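Local coordinates for protein type-iv like pilin ttha1222 (Thermus thermophilus, PDB 5G2F) that is a type IV-like competence pilin, probably part of the pilus-related machinery that takes up DNA during natural transformation, at the interface of chains A and B. Coordinates in Å, arbitrary orientation; residue numbers count along the deposited sequence, not the author numbering. Chains: chain A/B, Type-iv like pilin ttha1222.

The interface of chains A and B. Residues chain A 22-27, 58; chain B 79-82.
The loop after helix 3-20 of chain A, with A:Leu58 from the loop between strands 47-54 and 60-66, packs against the turn after strand 73-77 of chain B and the first residue of its next strand. Both belong to the soluble part of the pilin, without its N-terminal segment. The patch is part of a two-fold symmetric interface that may come from the crystal rather than from the pilus. No hydrogen bond crosses this patch; each side is braced internally and the two meet by van der Waals contact.

A:Arg22 runs extended from CG to NE, with CG anti to its own carbonyl carbon (chi1 -72°). Its CD lies 3.4 Å from the backbone O of B:Asp80. The guanidinium turns back into its own chain. NH1 and NH2 share the carbonyl O of A:Leu58, NH2 at 3.0 Å from that oxygen and nearly along the C=O axis. NH1 also donates to A:Gly27 O at 2.9 Å, close to the guanidinium plane. These bonds tie the 22-27 loop to A:Leu58 and fix the rotation of the guanidinium. An alanine in place of A:Arg22 would remove the guanidinium and the CD that meets B:Asp80 O, and would probably loosen the A:Gly27 and A:Leu58 carbonyls from each other and weaken the fit to chain B.

The A:Leu58 side chain runs alongside that of B:Asp80, in the same direction. Both leucine methyls touch the aspartate CB, CD1 at 3.8 Å. The carboxylate itself is used within chain B. B:Asp80 CG is tucked between N and C (chi1 67°). From there OD1 takes the N-H of B:Thr82 and its hydroxyl OG1, both above the carboxylate plane. This holds the turn and fixes the threonine.

On the chain A side, A:Asp23 OD1 folds the loop by accepting from the backbone N of A:Ser25 and of A:Thr26, the latter on its anti lone pair. The methyl CG2 of B:Thr82 rests on this loop, 3.6 Å from A:Gly27 N and 3.7 Å from A:Pro24 O.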
loop_
_atom_site.group_PDB
_atom_site.type_symbol
_atom_site.label_atom_id
_atom_site.label_comp_id
_atom_site.label_asym_id
_atom_site.label_seq_id
_atom_site.Cartn_x
_atom_site.Cartn_y
_atom_site.Cartn_z
ATOM N N ARG A 22 4.026 1.493 15.860
ATOM C CA ARG A 22 5.294 0.973 16.351
ATOM C C ARG A 22 5.955 1.984 17.264
ATOM O O ARG A 22 5.908 3.206 17.022
ATOM C CB ARG A 22 6.274 0.693 15.205
ATOM C CG ARG A 22 5.913 -0.506 14.353
ATOM C CD ARG A 22 6.979 -0.728 13.279
ATOM N NE ARG A 22 6.592 -1.802 12.360
ATOM C CZ ARG A 22 6.743 -3.117 12.614
ATOM N NH1 ARG A 22 7.281 -3.520 13.732
ATOM N NH2 ARG A 22 6.373 -4.018 11.719
ATOM N N ASP A 23 6.632 1.490 18.282
ATOM C CA ASP A 23 7.479 2.341 19.045
ATOM C C ASP A 23 8.533 2.938 18.114
ATOM O O ASP A 23 9.173 2.211 17.353
ATOM C CB ASP A 23 8.124 1.551 20.170
ATOM C CG ASP A 23 9.001 2.403 21.037
ATOM O OD1 ASP A 23 10.158 2.707 20.678
ATOM O OD2 ASP A 23 8.509 2.798 22.105
ATOM N N PRO A 24 8.744 4.271 18.174
ATOM C CA PRO A 24 9.670 4.874 17.190
ATOM C C PRO A 24 11.161 4.598 17.397
ATOM O O PRO A 24 11.950 4.811 16.480
ATOM C CB PRO A 24 9.367 6.379 17.287
ATOM C CG PRO A 24 8.663 6.571 18.585
ATOM C CD PRO A 24 7.953 5.289 18.901
ATOM N N SER A 25 11.557 4.123 18.570
ATOM C CA SER A 25 12.940 3.769 18.787
ATOM C C SER A 25 13.188 2.261 18.609
ATOM O O SER A 25 14.228 1.865 18.083
ATOM C CB SER A 25 13.370 4.162 20.185
ATOM O OG SER A 25 13.242 5.561 20.399
ATOM N N THR A 26 12.274 1.428 19.110
ATOM C CA THR A 26 12.497 -0.038 19.116
ATOM C C THR A 26 11.796 -0.778 17.997
ATOM O O THR A 26 12.233 -1.889 17.613
ATOM C CB THR A 26 12.041 -0.695 20.432
ATOM O OG1 THR A 26 10.613 -0.682 20.502
ATOM C CG2 THR A 26 12.614 0.020 21.636
ATOM N N GLY A 27 10.749 -0.165 17.462
ATOM C CA GLY A 27 9.914 -0.800 16.462
ATOM C C GLY A 27 8.848 -1.714 16.993
ATOM O O GLY A 27 8.034 -2.238 16.222
ATOM N N LEU A 58 8.217 -7.415 16.667
ATOM C CA LEU A 58 8.274 -6.658 15.416
ATOM C C LEU A 58 7.368 -7.154 14.320
ATOM O O LEU A 58 6.897 -6.356 13.524
ATOM C CB LEU A 58 9.676 -6.653 14.844
ATOM C CG LEU A 58 10.775 -5.999 15.634
ATOM C CD1 LEU A 58 12.091 -6.133 14.871
ATOM C CD2 LEU A 58 10.445 -4.531 15.919
ATOM N N SER B 79 13.365 -3.521 8.652
ATOM C CA SER B 79 13.168 -4.697 9.479
ATOM C C SER B 79 12.406 -4.359 10.762
ATOM O O SER B 79 11.620 -5.138 11.237
ATOM C CB SER B 79 14.495 -5.393 9.825
ATOM O OG SER B 79 15.397 -4.494 10.480
ATOM N N ASP B 80 12.663 -3.186 11.333
ATOM C CA ASP B 80 11.979 -2.791 12.539
ATOM C C ASP B 80 11.050 -1.598 12.339
ATOM O O ASP B 80 10.372 -1.164 13.297
ATOM C CB ASP B 80 12.961 -2.592 13.709
ATOM C CG ASP B 80 13.908 -1.409 13.521
ATOM O OD1 ASP B 80 13.718 -0.599 12.588
ATOM O OD2 ASP B 80 14.816 -1.274 14.388
ATOM N N GLY B 81 11.018 -1.065 11.121
ATOM C CA GLY B 81 10.139 0.069 10.777
ATOM C C GLY B 81 10.492 1.370 11.445
ATOM O O GLY B 81 9.651 2.263 11.546
ATOM N N THR B 82 11.731 1.517 11.894
ATOM C CA THR B 82 12.110 2.736 12.628
ATOM C C THR B 82 12.731 3.772 11.723
ATOM O O THR B 82 13.410 3.452 10.741
ATOM C CB THR B 82 13.114 2.469 13.774
ATOM O OG1 THR B 82 14.298 1.866 13.254
ATOM C CG2 THR B 82 12.501 1.588 14.820
#